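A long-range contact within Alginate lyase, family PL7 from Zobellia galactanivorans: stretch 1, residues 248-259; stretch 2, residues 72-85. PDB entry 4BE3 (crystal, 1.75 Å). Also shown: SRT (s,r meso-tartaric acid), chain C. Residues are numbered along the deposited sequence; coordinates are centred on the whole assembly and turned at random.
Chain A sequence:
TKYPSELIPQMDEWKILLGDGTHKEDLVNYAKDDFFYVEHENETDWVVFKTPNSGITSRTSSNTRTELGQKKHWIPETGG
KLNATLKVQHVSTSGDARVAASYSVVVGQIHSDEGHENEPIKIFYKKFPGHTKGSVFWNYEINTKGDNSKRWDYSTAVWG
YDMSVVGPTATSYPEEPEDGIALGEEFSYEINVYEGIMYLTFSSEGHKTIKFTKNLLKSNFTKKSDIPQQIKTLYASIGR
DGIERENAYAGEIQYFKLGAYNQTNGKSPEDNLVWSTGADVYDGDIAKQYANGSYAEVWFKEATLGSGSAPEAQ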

# COMPACT_ATOMS: atom_id res chain seq x y z
N ALA A 248 16.90 8.83 5.90
CA ALA A 248 15.67 9.63 6.02
C ALA A 248 14.46 8.76 6.41
O ALA A 248 14.38 8.21 7.52
CB ALA A 248 15.39 10.45 4.73
N TYR A 249 13.40 8.72 5.56
CA TYR A 249 12.19 8.05 6.00
C TYR A 249 12.16 6.61 5.31
O TYR A 249 11.07 6.05 5.22
CB TYR A 249 10.98 8.82 5.47
CG TYR A 249 10.76 10.08 6.35
CD1 TYR A 249 10.07 9.94 7.58
CD2 TYR A 249 11.32 11.32 6.03
CE1 TYR A 249 9.82 11.01 8.40
CE2 TYR A 249 11.05 12.43 6.86
CZ TYR A 249 10.33 12.27 7.98
OH TYR A 249 10.06 13.29 8.86
N ALA A 250 13.29 6.19 4.68
CA ALA A 250 13.29 4.76 4.07
C ALA A 250 12.65 3.75 5.04
O ALA A 250 13.00 3.74 6.25
CB ALA A 250 14.69 4.37 3.74
N GLY A 251 11.62 3.01 4.57
CA GLY A 251 11.05 1.91 5.33
C GLY A 251 10.17 2.34 6.49
O GLY A 251 9.70 1.54 7.29
N GLU A 252 9.95 3.64 6.63
CA GLU A 252 9.12 4.13 7.76
C GLU A 252 7.67 4.23 7.32
O GLU A 252 7.29 4.95 6.30
CB GLU A 252 9.62 5.54 8.30
CG GLU A 252 9.17 5.59 9.77
CD GLU A 252 9.85 6.68 10.49
OE1 GLU A 252 9.31 7.86 10.35
OE2 GLU A 252 10.92 6.43 11.10
N ILE A 253 6.78 3.60 8.10
CA ILE A 253 5.38 3.57 7.63
C ILE A 253 4.72 4.94 7.76
O ILE A 253 4.87 5.61 8.78
CB ILE A 253 4.58 2.57 8.45
CG1 ILE A 253 5.13 1.09 8.07
CG2 ILE A 253 3.08 2.59 8.14
CD1 ILE A 253 4.78 0.03 9.15
N GLN A 254 4.00 5.32 6.72
CA GLN A 254 3.28 6.64 6.73
C GLN A 254 2.02 6.65 5.99
O GLN A 254 1.57 5.57 5.50
CB GLN A 254 4.09 7.60 6.10
CG GLN A 254 4.57 7.30 4.81
CD GLN A 254 5.96 7.92 4.99
OE1 GLN A 254 6.65 7.96 6.18
NE2 GLN A 254 6.31 8.59 3.93
N TYR A 255 1.30 7.79 6.05
CA TYR A 255 0.05 7.85 5.39
C TYR A 255 -0.32 9.29 5.07
O TYR A 255 0.30 10.22 5.68
CB TYR A 255 -1.08 7.21 6.23
CG TYR A 255 -1.21 7.79 7.63
CD1 TYR A 255 -0.50 7.21 8.68
CD2 TYR A 255 -2.11 8.86 7.91
CE1 TYR A 255 -0.68 7.68 9.99
CE2 TYR A 255 -2.27 9.34 9.20
CZ TYR A 255 -1.54 8.77 10.23
OH TYR A 255 -1.67 9.21 11.53
N PHE A 256 -1.20 9.48 4.13
CA PHE A 256 -1.61 10.88 3.80
C PHE A 256 -2.59 11.41 4.76
O PHE A 256 -3.37 10.66 5.40
CB PHE A 256 -2.30 10.96 2.41
CG PHE A 256 -1.32 10.75 1.28
CD1 PHE A 256 -0.34 11.67 1.09
CD2 PHE A 256 -1.41 9.65 0.37
CE1 PHE A 256 0.58 11.59 0.00
CE2 PHE A 256 -0.56 9.56 -0.79
CZ PHE A 256 0.51 10.50 -0.92
N LYS A 257 -2.64 12.76 4.90
CA LYS A 257 -3.74 13.44 5.60
C LYS A 257 -4.16 14.67 4.81
O LYS A 257 -3.35 15.22 4.03
CB LYS A 257 -3.23 13.96 7.00
CG LYS A 257 -2.64 12.78 7.82
CD LYS A 257 -2.52 13.19 9.34
CE LYS A 257 -3.98 13.07 9.83
NZ LYS A 257 -4.25 13.77 11.11
N LEU A 258 -5.38 15.07 5.00
CA LEU A 258 -5.93 16.16 4.15
C LEU A 258 -7.01 16.78 4.97
O LEU A 258 -7.90 16.04 5.57
CB LEU A 258 -6.54 15.49 2.89
CG LEU A 258 -7.24 16.47 1.94
CD1 LEU A 258 -7.05 15.93 0.45
CD2 LEU A 258 -8.74 16.61 2.18
N GLY A 259 -7.14 18.14 4.90
CA GLY A 259 -8.28 18.83 5.55
C GLY A 259 -7.80 20.21 6.06
O GLY A 259 -7.13 20.93 5.27
O1 SRT C . -0.88 13.13 14.49
O11 SRT C . -1.52 13.32 12.28
C1 SRT C . -1.58 12.92 13.46
C2 SRT C . -2.85 12.13 13.51
O2 SRT C . -3.08 11.14 12.48
C3 SRT C . -3.73 12.30 14.72
O3 SRT C . -4.32 13.39 14.14
C4 SRT C . -4.62 11.21 15.11
O4 SRT C . -5.83 11.26 14.91
O41 SRT C . -4.15 10.15 15.51
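Stretch 2 (72-85) KHWIPETGGKLNAT

Stretch 2 meets stretch 1 in two ways, first as an extended segment pinned to it by a single antiparallel beta bridge, and then, after reversing direction, as a strand that packs over it without backbone hydrogen bonds, chiefly through side chains. The example illustrates how one short piece of chain can serve both as a neighbour at the edge of a strand and as part of the layer facing it.

The bridge pairs Gln254 with Trp74, their CA atoms 5.4 Å apart. Each residue gives and receives one backbone hydrogen bond: Gln254 N to Trp74 O at 2.7 Å, and Trp74 N to Gln254 O at 2.8 Å. Because the two segments run in opposite senses here, the register descends on one as it climbs on the other, with Ile253 beside Ile75 and Tyr255 beside His73. Side chains reinforce the pairing. Ile253 CG1 lies 3.8 Å from Ile75 CG2, and the rings of Tyr255 and His73 form an offset stack, with centroids 4.6 Å apart and planes inclined by 18°. Trp74 starts away from stretch 1, yet its indole returns to it: Gln254 CG sits over the six-membered ring, 4.0 Å from its centroid.

Beyond the bridge, the type II turn from Tyr249 to Glu252 meets Pro76 and Glu77, which have helical backbone angles. The turn leaves Gly251 N free to donate to the carboxylate, and it does so to Glu77 OE1 at 2.9 Å. Gly251 has a positive phi, which by itself favours glycine. Nearby, Tyr249 CB approaches Pro76 CG at 4.1 Å.

Stretch 2 then turns back into strand 80-85, whose N-to-C direction is only 3° from that of strand 254-258. The axes come no closer than 8.4 Å, too far for backbone pairing but suited to interlocking side chains. Phe256, pointing toward stretch 2, is held on both faces: Trp74 CZ2 lies 3.6 Å from Phe256 CZ on one, while Leu82 CB lies 3.6 Å from the ring centroid on the other. The ring edge reaches the backbone, with Phe256 CE2 3.4 Å from Lys81 N. At Gly80, an ideal CB would come within 3.3 Å of Phe256 CE2, a tight fit. Farther along, Leu258 CD1 touches Leu82 CD1 and Ala84 CB, each at 3.9 Å.

Lys257 alternates with these residues and points away, its NZ donating to tartrate O11 at 3.0 Å. Tyr255 OH also hydrogen-bonds the ligand, 2.6 Å from its O2.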

# COMPACT_ATOMS: atom_id res chain seq x y z
N LYS A 72 -5.09 3.14 4.96
CA LYS A 72 -4.08 2.16 4.52
C LYS A 72 -2.69 2.81 4.46
O LYS A 72 -2.55 3.77 3.72
CB LYS A 72 -4.46 1.70 3.13
CG LYS A 72 -3.67 0.32 2.78
CD LYS A 72 -4.32 -0.31 1.55
CE LYS A 72 -3.92 -1.79 1.37
NZ LYS A 72 -2.50 -1.58 0.90
N HIS A 73 -1.73 2.31 5.22
CA HIS A 73 -0.47 3.01 5.36
C HIS A 73 0.50 2.50 4.30
O HIS A 73 0.20 1.43 3.65
CB HIS A 73 0.03 2.76 6.73
CG HIS A 73 -0.87 3.28 7.79
ND1 HIS A 73 -0.68 2.97 9.13
CD2 HIS A 73 -1.99 4.08 7.74
CE1 HIS A 73 -1.63 3.59 9.87
NE2 HIS A 73 -2.41 4.30 9.03
N TRP A 74 1.67 3.09 4.13
CA TRP A 74 2.60 2.69 3.13
C TRP A 74 3.96 3.23 3.49
O TRP A 74 4.07 4.12 4.30
CB TRP A 74 2.18 3.15 1.71
CG TRP A 74 1.66 4.60 1.77
CD1 TRP A 74 0.38 5.06 2.11
CD2 TRP A 74 2.45 5.78 1.44
NE1 TRP A 74 0.34 6.46 1.98
CE2 TRP A 74 1.55 6.93 1.59
CE3 TRP A 74 3.78 5.97 0.99
CZ2 TRP A 74 1.98 8.23 1.41
CZ3 TRP A 74 4.21 7.32 0.80
CH2 TRP A 74 3.29 8.42 1.00
N ILE A 75 5.02 2.57 3.00
CA ILE A 75 6.38 3.09 3.15
C ILE A 75 6.73 3.81 1.85
O ILE A 75 6.13 3.64 0.77
CB ILE A 75 7.39 1.96 3.48
CG1 ILE A 75 7.44 0.87 2.31
CG2 ILE A 75 7.00 1.28 4.77
CD1 ILE A 75 8.66 -0.09 2.57
N PRO A 76 7.69 4.78 1.93
CA PRO A 76 7.97 5.58 0.72
C PRO A 76 8.36 4.73 -0.47
O PRO A 76 8.00 5.07 -1.59
CB PRO A 76 9.14 6.50 1.17
CG PRO A 76 8.73 6.73 2.73
CD PRO A 76 8.46 5.22 3.14
N GLU A 77 9.09 3.61 -0.24
CA GLU A 77 9.45 2.79 -1.35
C GLU A 77 8.28 2.27 -2.11
O GLU A 77 8.44 1.98 -3.33
CB GLU A 77 10.21 1.55 -0.80
CG GLU A 77 11.62 1.93 -0.26
CD GLU A 77 11.66 2.28 1.22
OE1 GLU A 77 10.68 2.78 1.85
OE2 GLU A 77 12.76 2.07 1.83
N THR A 78 7.15 1.99 -1.44
CA THR A 78 6.04 1.45 -2.24
C THR A 78 5.15 2.58 -2.71
O THR A 78 4.40 2.39 -3.62
CB THR A 78 5.15 0.42 -1.46
OG1 THR A 78 4.66 1.07 -0.29
CG2 THR A 78 6.14 -0.68 -0.98
N GLY A 79 5.15 3.70 -2.02
CA GLY A 79 4.57 4.93 -2.73
C GLY A 79 3.13 5.16 -2.54
O GLY A 79 2.41 4.41 -1.82
N GLY A 80 2.69 6.32 -3.11
CA GLY A 80 1.30 6.66 -2.96
C GLY A 80 1.14 8.07 -3.59
O GLY A 80 2.16 8.79 -3.71
N LYS A 81 -0.05 8.40 -3.94
CA LYS A 81 -0.32 9.74 -4.58
C LYS A 81 -1.55 10.28 -4.02
O LYS A 81 -2.62 9.59 -3.85
CB LYS A 81 -0.46 9.52 -6.10
CG LYS A 81 -0.66 10.85 -6.83
CD LYS A 81 -1.01 10.64 -8.32
CE LYS A 81 0.17 10.02 -9.04
NZ LYS A 81 -0.19 9.82 -10.50
N LEU A 82 -1.52 11.61 -3.71
CA LEU A 82 -2.67 12.27 -3.23
C LEU A 82 -2.88 13.50 -4.16
O LEU A 82 -1.93 14.26 -4.39
CB LEU A 82 -2.45 12.80 -1.79
CG LEU A 82 -3.52 13.76 -1.28
CD1 LEU A 82 -4.92 13.00 -1.09
CD2 LEU A 82 -3.05 14.22 0.16
N ASN A 83 -4.09 13.69 -4.70
CA ASN A 83 -4.44 14.88 -5.46
C ASN A 83 -5.53 15.63 -4.78
O ASN A 83 -6.57 15.03 -4.41
CB ASN A 83 -5.02 14.43 -6.86
CG ASN A 83 -3.90 14.09 -7.85
OD1 ASN A 83 -3.35 15.02 -8.50
ND2 ASN A 83 -3.44 12.94 -7.83
N ALA A 84 -5.38 16.97 -4.62
CA ALA A 84 -6.41 17.73 -4.06
C ALA A 84 -6.66 19.04 -4.83
O ALA A 84 -5.76 19.60 -5.40
CB ALA A 84 -6.09 18.11 -2.60
N THR A 85 -7.89 19.50 -4.88
CA THR A 85 -8.18 20.86 -5.39
C THR A 85 -8.99 21.51 -4.33
O THR A 85 -10.01 20.95 -3.85
CB THR A 85 -9.00 20.77 -6.71
OG1 THR A 85 -8.12 20.17 -7.71
CG2 THR A 85 -9.35 22.12 -7.17